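Local coordinates for protein putative succinylglutamate desuccinylase / aspartoacylase (Shewanella amazonensis, PDB 3FMC) that is probably a zinc-dependent hydrolase of the succinylglutamate desuccinylase/aspartoacylase family, thought to act on ester bonds, its natural substrate not established, at residues L105-W114 against A129-C138; H163-L171 against V234-E242. One frame throughout, in Å; residues are numbered along the deposited sequence.

Interaction 1: L105-W114 against A129-C138; sequences LDHGFNIEVW and AFRATLVEEC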
loop_
_atom_site.group_PDB
_atom_site.type_symbol
_atom_site.label_atom_id
_atom_site.label_comp_id
_atom_site.label_asym_id
_atom_site.label_seq_id
_atom_site.Cartn_x
_atom_site.Cartn_y
_atom_site.Cartn_z
ATOM N N LEU C 105 -26.149 -0.128 -6.448
ATOM C CA LEU C 105 -26.958 0.707 -7.304
ATOM C C LEU C 105 -28.235 1.162 -6.636
ATOM O O LEU C 105 -29.009 0.321 -6.189
ATOM C CB LEU C 105 -27.326 -0.113 -8.545
ATOM C CG LEU C 105 -28.201 0.553 -9.620
ATOM C CD1 LEU C 105 -27.652 1.922 -10.032
ATOM C CD2 LEU C 105 -28.394 -0.410 -10.813
ATOM N N ASP C 106 -28.398 2.482 -6.503
ATOM C CA ASP C 106 -29.626 3.112 -5.983
ATOM C C ASP C 106 -30.486 3.275 -7.200
ATOM O O ASP C 106 -30.117 3.983 -8.144
ATOM C CB ASP C 106 -29.317 4.480 -5.413
ATOM C CG ASP C 106 -30.473 5.104 -4.575
ATOM O OD1 ASP C 106 -31.466 4.446 -4.229
ATOM O OD2 ASP C 106 -30.337 6.294 -4.217
ATOM N N HIS C 107 -31.632 2.612 -7.208
ATOM C CA HIS C 107 -32.524 2.743 -8.342
ATOM C C HIS C 107 -33.136 4.145 -8.363
ATOM O O HIS C 107 -33.779 4.586 -7.432
ATOM C CB HIS C 107 -33.548 1.626 -8.369
ATOM C CG HIS C 107 -32.923 0.268 -8.532
ATOM N ND1 HIS C 107 -32.400 -0.177 -9.731
ATOM C CD2 HIS C 107 -32.766 -0.750 -7.654
ATOM C CE1 HIS C 107 -31.949 -1.413 -9.578
ATOM N NE2 HIS C 107 -32.157 -1.781 -8.325
ATOM N N GLY C 108 -32.886 4.853 -9.441
ATOM C CA GLY C 108 -33.378 6.210 -9.573
ATOM C C GLY C 108 -34.803 6.391 -10.071
ATOM O O GLY C 108 -35.361 7.473 -9.912
ATOM N N PHE C 109 -35.408 5.366 -10.666
ATOM C CA PHE C 109 -36.754 5.529 -11.206
ATOM C C PHE C 109 -37.805 5.969 -10.156
ATOM O O PHE C 109 -37.690 5.719 -8.933
ATOM C CB PHE C 109 -37.179 4.304 -12.014
ATOM C CG PHE C 109 -37.438 3.086 -11.202
ATOM C CD1 PHE C 109 -36.406 2.209 -10.861
ATOM C CD2 PHE C 109 -38.724 2.778 -10.802
ATOM C CE1 PHE C 109 -36.684 1.084 -10.123
ATOM C CE2 PHE C 109 -38.992 1.662 -10.071
ATOM C CZ PHE C 109 -37.996 0.819 -9.723
ATOM N N ASN C 110 -38.816 6.680 -10.635
ATOM C CA ASN C 110 -39.824 7.245 -9.730
ATOM C C ASN C 110 -40.795 6.140 -9.343
ATOM O O ASN C 110 -41.517 5.616 -10.196
ATOM C CB ASN C 110 -40.512 8.457 -10.377
ATOM C CG ASN C 110 -41.544 9.103 -9.463
ATOM O OD1 ASN C 110 -42.319 8.425 -8.810
ATOM N ND2 ASN C 110 -41.557 10.425 -9.428
ATOM N N ILE C 111 -40.777 5.769 -8.062
ATOM C CA ILE C 111 -41.575 4.643 -7.567
ATOM C C ILE C 111 -43.063 5.008 -7.480
ATOM O O ILE C 111 -43.931 4.167 -7.738
ATOM C CB ILE C 111 -40.990 4.078 -6.228
ATOM C CG1 ILE C 111 -39.642 3.429 -6.532
ATOM C CG2 ILE C 111 -41.942 3.052 -5.592
ATOM C CD1 ILE C 111 -38.785 3.024 -5.310
ATOM N N GLU C 112 -43.342 6.249 -7.133
ATOM C CA GLU C 112 -44.729 6.723 -7.131
ATOM C C GLU C 112 -45.324 6.500 -8.531
ATOM O O GLU C 112 -46.364 5.885 -8.657
ATOM C CB GLU C 112 -44.825 8.187 -6.670
ATOM C CG GLU C 112 -46.253 8.772 -6.718
ATOM C CD GLU C 112 -47.289 7.924 -5.933
ATOM O OE1 GLU C 112 -47.067 7.688 -4.723
ATOM O OE2 GLU C 112 -48.312 7.513 -6.538
ATOM N N VAL C 113 -44.629 6.951 -9.581
ATOM C CA VAL C 113 -45.090 6.763 -10.964
ATOM C C VAL C 113 -45.144 5.305 -11.339
ATOM O O VAL C 113 -46.095 4.847 -11.948
ATOM C CB VAL C 113 -44.211 7.574 -11.985
ATOM C CG1 VAL C 113 -44.541 7.207 -13.448
ATOM C CG2 VAL C 113 -44.385 9.069 -11.742
ATOM N N TRP C 114 -44.127 4.534 -10.970
ATOM C CA TRP C 114 -44.145 3.106 -11.269
ATOM C C TRP C 114 -45.370 2.481 -10.591
ATOM O O TRP C 114 -46.074 1.663 -11.180
ATOM C CB TRP C 114 -42.873 2.421 -10.746
ATOM C CG TRP C 114 -42.752 1.006 -11.167
ATOM C CD1 TRP C 114 -41.992 0.536 -12.204
ATOM C CD2 TRP C 114 -43.391 -0.156 -10.577
ATOM N NE1 TRP C 114 -42.103 -0.827 -12.283
ATOM C CE2 TRP C 114 -42.975 -1.275 -11.321
ATOM C CE3 TRP C 114 -44.284 -0.349 -9.497
ATOM C CZ2 TRP C 114 -43.394 -2.566 -11.029
ATOM C CZ3 TRP C 114 -44.708 -1.628 -9.207
ATOM C CH2 TRP C 114 -44.265 -2.730 -9.978
ATOM N N ALA C 129 -43.570 -7.948 -11.124
ATOM C CA ALA C 129 -43.227 -6.881 -12.065
ATOM C C ALA C 129 -42.127 -5.974 -11.494
ATOM O O ALA C 129 -41.230 -5.527 -12.223
ATOM C CB ALA C 129 -44.464 -6.061 -12.406
ATOM N N PHE C 130 -42.212 -5.688 -10.192
ATOM C CA PHE C 130 -41.266 -4.799 -9.533
ATOM C C PHE C 130 -39.893 -5.436 -9.518
ATOM O O PHE C 130 -38.912 -4.762 -9.835
ATOM C CB PHE C 130 -41.721 -4.426 -8.116
ATOM C CG PHE C 130 -40.987 -3.257 -7.520
ATOM C CD1 PHE C 130 -41.200 -1.970 -7.985
ATOM C CD2 PHE C 130 -40.110 -3.435 -6.454
ATOM C CE1 PHE C 130 -40.538 -0.888 -7.421
ATOM C CE2 PHE C 130 -39.483 -2.372 -5.887
ATOM C CZ PHE C 130 -39.694 -1.086 -6.383
ATOM N N ARG C 131 -39.848 -6.714 -9.179
ATOM C CA ARG C 131 -38.623 -7.468 -9.149
ATOM C C ARG C 131 -37.987 -7.446 -10.530
ATOM O O ARG C 131 -36.791 -7.259 -10.649
ATOM C CB ARG C 131 -38.857 -8.912 -8.730
ATOM C CG ARG C 131 -37.550 -9.680 -8.488
ATOM C CD ARG C 131 -37.738 -11.049 -7.876
ATOM N NE ARG C 131 -38.886 -11.084 -6.986
ATOM C CZ ARG C 131 -38.912 -10.826 -5.677
ATOM N NH1 ARG C 131 -37.828 -10.513 -4.986
ATOM N NH2 ARG C 131 -40.079 -10.895 -5.052
ATOM N N ALA C 132 -38.796 -7.644 -11.566
ATOM C CA ALA C 132 -38.292 -7.655 -12.934
ATOM C C ALA C 132 -37.696 -6.311 -13.306
ATOM O O ALA C 132 -36.654 -6.262 -13.969
ATOM C CB ALA C 132 -39.411 -8.089 -13.933
ATOM N N THR C 133 -38.328 -5.223 -12.867
ATOM C CA THR C 133 -37.834 -3.882 -13.117
ATOM C C THR C 133 -36.471 -3.683 -12.454
ATOM O O THR C 133 -35.560 -3.123 -13.054
ATOM C CB THR C 133 -38.814 -2.814 -12.606
ATOM O OG1 THR C 133 -39.989 -2.827 -13.431
ATOM C CG2 THR C 133 -38.187 -1.378 -12.604
ATOM N N LEU C 134 -36.341 -4.134 -11.214
ATOM C CA LEU C 134 -35.061 -3.999 -10.492
ATOM C C LEU C 134 -33.935 -4.776 -11.197
ATOM O O LEU C 134 -32.830 -4.257 -11.316
ATOM C CB LEU C 134 -35.190 -4.474 -9.044
ATOM C CG LEU C 134 -36.240 -3.776 -8.171
ATOM C CD1 LEU C 134 -36.096 -4.348 -6.724
ATOM C CD2 LEU C 134 -36.141 -2.254 -8.179
ATOM N N VAL C 135 -34.226 -6.000 -11.619
ATOM C CA VAL C 135 -33.282 -6.880 -12.308
ATOM C C VAL C 135 -32.900 -6.245 -13.662
ATOM O O VAL C 135 -31.716 -6.182 -14.057
ATOM C CB VAL C 135 -33.842 -8.298 -12.470
ATOM C CG1 VAL C 135 -32.986 -9.160 -13.421
ATOM C CG2 VAL C 135 -33.951 -8.993 -11.115
ATOM N N GLU C 136 -33.877 -5.685 -14.339
ATOM C CA GLU C 136 -33.598 -5.053 -15.631
ATOM C C GLU C 136 -32.763 -3.791 -15.489
ATOM O O GLU C 136 -31.949 -3.478 -16.362
ATOM C CB GLU C 136 -34.901 -4.742 -16.395
ATOM C CG GLU C 136 -34.649 -4.003 -17.750
ATOM C CD GLU C 136 -33.654 -4.722 -18.700
ATOM O OE1 GLU C 136 -33.522 -5.967 -18.633
ATOM O OE2 GLU C 136 -33.009 -4.024 -19.519
ATOM N N GLU C 137 -32.984 -3.044 -14.404
ATOM C CA GLU C 137 -32.257 -1.812 -14.146
ATOM C C GLU C 137 -30.749 -2.061 -13.909
ATOM O O GLU C 137 -29.895 -1.228 -14.286
ATOM C CB GLU C 137 -32.890 -1.040 -12.981
ATOM C CG GLU C 137 -34.169 -0.306 -13.355
ATOM C CD GLU C 137 -33.950 0.806 -14.371
ATOM O OE1 GLU C 137 -33.413 1.859 -14.022
ATOM O OE2 GLU C 137 -34.314 0.614 -15.530
ATOM N N CYS C 138 -30.442 -3.205 -13.295
ATOM C CA CYS C 138 -29.057 -3.624 -13.062
ATOM C C CYS C 138 -28.395 -3.934 -14.426
ATOM O O CYS C 138 -27.257 -3.551 -14.669
ATOM C CB CYS C 138 -28.989 -4.870 -12.179
ATOM S SG CYS C 138 -29.427 -4.553 -10.437
HETATM O O HOH W 1 -31.579 1.990 -11.672
#
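Residues 105-114, a loop that leads into the first turn of helix 111-118, travel against the direction of the helical segment 129-138, with Leu-105 beside Cys-138, His-107 beside Glu-137 and Trp-114 beside Phe-130. At the Trp-114 end the indole NE1 donates to Thr-133 OG1 at 3.1 Å, the hydroxyl lying 22° out of the indole plane. Phe-130 turns its edge to the face of the six-membered ring of Trp-114, a T-shaped pair with centroids 4.9 Å apart and planes at 78°. The indole gets there because its CG is anti to the backbone N (chi1 -173°), which brings the CZ2 edge of the ring against the backbone of Ala-129 and Phe-130, Trp-114 CZ2 lying 3.4 Å from Phe-130 CA. Here two successive helices of the catalytic domain, 111-118 and 123-142, pack after a short connection: the first begins at the N-cap Asn-110, whose OD1 accepts from Val-113 N. Between the two ends Phe-109 receives Thr-133 CG2 over one face, 4.0 Å from the ring centroid, while Phe-130 CE1 and Leu-134 CD2 meet its edge. The same CD2 lies over a face of the His-107 imidazole, a second CH-pi contact. His-107 ND1 shares a water with Glu-137 OE1, which is also salt-bridged to Arg-140; on the far side of the imidazole, NE2 is hydrogen-bonded to His-163 NE2.

Interaction 2: H163-L171 against V234-E242; sequences HRADIVLDL and VRVSALTLE
Strands 167-171 and 237-242 run as a parallel pair, their axes 4.6 Å apart and 9° from parallel, within the central sheet of the zinc exopeptidase-like catalytic domain. Five backbone hydrogen bonds alternate along them. Asp-166 O, Val-168 O and Asp-170 O accept from Ser-237 N, Leu-239 N and Leu-241 N, and in return Ser-237 O and Leu-239 O take Val-168 N and Asp-170 N. Val-168 N to Ser-237 O is the shortest at 2.8 Å, Asp-170 N to Leu-239 O the straightest, with an N-H...O angle of 172°. The alternate amides and carbonyls of 167-171 turn to the other neighbour, where Ile-167, Leu-169 and Leu-171 bond to the backbone of Ser-35, Tyr-37 and Gln-39, so this strand is paired along both edges. Asp-166 OD2 accepts from Ser-35 N, and Val-236 O is hydrogen-bonded to Tyr-186 OH.

Ile-167, Ser-237 and the leucines share one face. There Leu-169 and Leu-239 lie side by side, CD2 to CD1 at 3.7 Å, and Leu-171 CD2 rests against Leu-241 CB; Ser-237 OG bonds to Glu-187. Val-168, Ala-238, Asp-170 and Thr-240 occupy the opposite face, which helix 210-227 covers in part through Ala-214 and Met-210.

The buried carboxylate of Asp-170 has a partner on each oxygen: Gln-39 NE2 bonds to OD1, His-172 NE2 and a water to OD2. With CG opposite the backbone N (chi1 -164°), it is carried to His-172 and that water. The donor atoms of His-172, His-43 and Glu-46 appear to face one vacant point, possibly the zinc site; Asp-170 would then be a second-shell residue helping to orient the imidazole. Thr-240 OG1 also bonds to Asp-211 OD2, and the water donates to it and to Asp-170 OD2, 2.7 Å from each oxygen.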
loop_
_atom_site.group_PDB
_atom_site.type_symbol
_atom_site.label_atom_id
_atom_site.label_comp_id
_atom_site.label_asym_id
_atom_site.label_seq_id
_atom_site.Cartn_x
_atom_site.Cartn_y
_atom_site.Cartn_z
ATOM N N HIS C 163 -31.496 -9.306 -5.739
ATOM C CA HIS C 163 -32.844 -8.840 -6.071
ATOM C C HIS C 163 -33.818 -9.979 -6.376
ATOM O O HIS C 163 -35.037 -9.810 -6.253
ATOM C CB HIS C 163 -32.814 -7.910 -7.275
ATOM C CG HIS C 163 -32.398 -6.508 -6.972
ATOM N ND1 HIS C 163 -32.776 -5.846 -5.820
ATOM C CD2 HIS C 163 -31.783 -5.590 -7.754
ATOM C CE1 HIS C 163 -32.348 -4.596 -5.880
ATOM N NE2 HIS C 163 -31.731 -4.413 -7.040
ATOM N N ARG C 164 -33.297 -11.117 -6.818
ATOM C CA ARG C 164 -34.143 -12.257 -7.133
ATOM C C ARG C 164 -34.688 -12.989 -5.915
ATOM O O ARG C 164 -35.658 -13.700 -6.049
ATOM C CB ARG C 164 -33.409 -13.279 -7.989
ATOM C CG ARG C 164 -32.985 -12.755 -9.338
ATOM C CD ARG C 164 -32.126 -13.784 -10.042
ATOM N NE ARG C 164 -31.645 -13.197 -11.298
ATOM C CZ ARG C 164 -32.365 -13.132 -12.426
ATOM N NH1 ARG C 164 -33.609 -13.621 -12.477
ATOM N NH2 ARG C 164 -31.841 -12.570 -13.517
ATOM N N ALA C 165 -34.084 -12.800 -4.751
ATOM C CA ALA C 165 -34.479 -13.470 -3.500
ATOM C C ALA C 165 -35.479 -12.659 -2.631
ATOM O O ALA C 165 -35.608 -11.436 -2.753
ATOM C CB ALA C 165 -33.206 -13.776 -2.668
ATOM N N ASP C 166 -36.152 -13.371 -1.725
ATOM C CA ASP C 166 -37.044 -12.776 -0.743
ATOM C C ASP C 166 -36.275 -12.327 0.485
ATOM O O ASP C 166 -36.704 -11.417 1.166
ATOM C CB ASP C 166 -38.107 -13.776 -0.304
ATOM C CG ASP C 166 -38.951 -14.273 -1.477
ATOM O OD1 ASP C 166 -39.314 -13.447 -2.343
ATOM O OD2 ASP C 166 -39.161 -15.505 -1.557
ATOM N N ILE C 167 -35.180 -13.022 0.783
ATOM C CA ILE C 167 -34.331 -12.762 1.951
ATOM C C ILE C 167 -32.879 -12.654 1.502
ATOM O O ILE C 167 -32.376 -13.535 0.799
ATOM C CB ILE C 167 -34.457 -13.911 2.975
ATOM C CG1 ILE C 167 -35.927 -14.063 3.423
ATOM C CG2 ILE C 167 -33.519 -13.697 4.194
ATOM C CD1 ILE C 167 -36.178 -15.382 4.137
ATOM N N VAL C 168 -32.223 -11.585 1.937
ATOM C CA VAL C 168 -30.824 -11.328 1.614
ATOM C C VAL C 168 -30.030 -11.214 2.896
ATOM O O VAL C 168 -30.386 -10.396 3.755
ATOM C CB VAL C 168 -30.679 -10.029 0.796
ATOM C CG1 VAL C 168 -29.224 -9.635 0.632
ATOM C CG2 VAL C 168 -31.411 -10.170 -0.590
ATOM N N LEU C 169 -29.005 -12.038 3.033
ATOM C CA LEU C 169 -28.116 -11.993 4.206
ATOM C C LEU C 169 -26.686 -11.706 3.730
ATOM O O LEU C 169 -26.102 -12.501 3.009
ATOM C CB LEU C 169 -28.131 -13.311 4.996
ATOM C CG LEU C 169 -29.488 -13.850 5.445
ATOM C CD1 LEU C 169 -29.267 -15.223 6.157
ATOM C CD2 LEU C 169 -30.217 -12.819 6.285
ATOM N N ASP C 170 -26.151 -10.560 4.130
ATOM C CA ASP C 170 -24.777 -10.123 3.744
ATOM C C ASP C 170 -23.894 -10.368 4.964
ATOM O O ASP C 170 -24.098 -9.775 6.012
ATOM C CB ASP C 170 -24.806 -8.650 3.334
ATOM C CG ASP C 170 -23.544 -8.210 2.559
ATOM O OD1 ASP C 170 -22.718 -9.079 2.237
ATOM O OD2 ASP C 170 -23.390 -6.982 2.307
ATOM N N LEU C 171 -22.945 -11.267 4.819
ATOM C CA LEU C 171 -22.071 -11.634 5.914
ATOM C C LEU C 171 -20.760 -10.840 5.886
ATOM O O LEU C 171 -19.929 -10.963 4.940
ATOM C CB LEU C 171 -21.770 -13.122 5.915
ATOM C CG LEU C 171 -22.980 -14.062 5.803
ATOM C CD1 LEU C 171 -22.474 -15.489 5.874
ATOM C CD2 LEU C 171 -24.015 -13.788 6.881
ATOM N N VAL C 234 -43.320 -4.829 3.064
ATOM C CA VAL C 234 -41.961 -4.752 2.504
ATOM C C VAL C 234 -41.682 -6.197 2.136
ATOM O O VAL C 234 -41.517 -7.020 3.021
ATOM C CB VAL C 234 -40.981 -4.168 3.504
ATOM C CG1 VAL C 234 -39.585 -3.904 2.817
ATOM C CG2 VAL C 234 -41.566 -2.859 4.063
ATOM N N ARG C 235 -41.634 -6.494 0.839
ATOM C CA ARG C 235 -41.569 -7.876 0.377
ATOM C C ARG C 235 -40.172 -8.476 0.279
ATOM O O ARG C 235 -39.998 -9.527 -0.337
ATOM C CB ARG C 235 -42.322 -8.018 -0.949
ATOM C CG ARG C 235 -43.797 -7.631 -0.857
ATOM C CD ARG C 235 -44.675 -8.736 -0.289
ATOM N NE ARG C 235 -46.081 -8.319 -0.315
ATOM C CZ ARG C 235 -47.138 -9.131 -0.395
ATOM N NH1 ARG C 235 -46.988 -10.448 -0.513
ATOM N NH2 ARG C 235 -48.361 -8.610 -0.400
ATOM N N VAL C 236 -39.188 -7.826 0.891
ATOM C CA VAL C 236 -37.836 -8.391 0.973
ATOM C C VAL C 236 -37.229 -8.093 2.331
ATOM O O VAL C 236 -37.404 -7.002 2.853
ATOM C CB VAL C 236 -36.905 -7.866 -0.166
ATOM C CG1 VAL C 236 -35.399 -7.799 0.278
ATOM C CG2 VAL C 236 -37.118 -8.715 -1.469
ATOM N N SER C 237 -36.510 -9.075 2.874
ATOM C CA SER C 237 -35.795 -8.948 4.124
ATOM C C SER C 237 -34.319 -8.833 3.695
ATOM O O SER C 237 -33.888 -9.574 2.851
ATOM C CB SER C 237 -36.021 -10.163 5.008
ATOM O OG SER C 237 -37.386 -10.198 5.395
ATOM N N ALA C 238 -33.570 -7.910 4.287
ATOM C CA ALA C 238 -32.139 -7.727 3.967
ATOM C C ALA C 238 -31.457 -7.295 5.245
ATOM O O ALA C 238 -31.737 -6.209 5.802
ATOM C CB ALA C 238 -31.925 -6.720 2.855
ATOM N N LEU C 239 -30.596 -8.184 5.713
ATOM C CA LEU C 239 -29.895 -8.032 6.995
ATOM C C LEU C 239 -28.395 -8.185 6.768
ATOM O O LEU C 239 -27.970 -8.961 5.900
ATOM C CB LEU C 239 -30.374 -9.155 7.914
ATOM C CG LEU C 239 -31.905 -9.121 8.101
ATOM C CD1 LEU C 239 -32.449 -10.492 8.050
ATOM C CD2 LEU C 239 -32.239 -8.396 9.378
ATOM N N THR C 240 -27.591 -7.485 7.581
ATOM C CA THR C 240 -26.137 -7.578 7.481
ATOM C C THR C 240 -25.624 -8.067 8.810
ATOM O O THR C 240 -25.839 -7.438 9.822
ATOM C CB THR C 240 -25.530 -6.204 7.083
ATOM O OG1 THR C 240 -26.146 -5.757 5.863
ATOM C CG2 THR C 240 -24.025 -6.266 6.930
ATOM N N LEU C 241 -24.963 -9.205 8.786
ATOM C CA LEU C 241 -24.420 -9.816 9.964
ATOM C C LEU C 241 -22.926 -9.528 10.033
ATOM O O LEU C 241 -22.212 -9.825 9.101
ATOM C CB LEU C 241 -24.692 -11.330 9.930
ATOM C CG LEU C 241 -26.167 -11.855 10.085
ATOM C CD1 LEU C 241 -27.143 -11.453 9.045
ATOM C CD2 LEU C 241 -26.090 -13.420 10.287
ATOM N N GLU C 242 -22.483 -8.914 11.143
ATOM C CA GLU C 242 -21.081 -8.532 11.380
ATOM C C GLU C 242 -20.595 -9.519 12.419
ATOM O O GLU C 242 -20.764 -9.325 13.639
ATOM C CB GLU C 242 -21.001 -7.087 11.901
ATOM C CG GLU C 242 -21.671 -6.005 11.047
ATOM C CD GLU C 242 -20.803 -5.515 9.869
ATOM O OE1 GLU C 242 -19.572 -5.521 9.989
ATOM O OE2 GLU C 242 -21.392 -5.113 8.852
HETATM O O HOH W 2 -39.835 -10.879 -2.329
HETATM O O HOH W 3 -24.867 -5.048 3.577
#

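Overall arrangement
From the N terminus, the chain first forms interaction 1, closing a 14-residue loop, mostly helix, that holds the turn from helix 111-118 to helix 123-142. Helix 150-163 then leads into strand 167-174, and after a long excursion including helix 210-227 the chain returns as strand 237-243 to close interaction 2. The two loops follow in series, neither nesting nor crossing, and the contact centres lie about 17 Å apart. They nevertheless touch around His-163 and Arg-164: Arg-131 NH1 probably bonds to His-163 O at 3.1 Å, and Val-135 packs on Arg-164. Interaction 1 ties loop 105-110 and the start of helix 111-118 to helix 123-142, away from the chain centre; interaction 2 joins two interior strands.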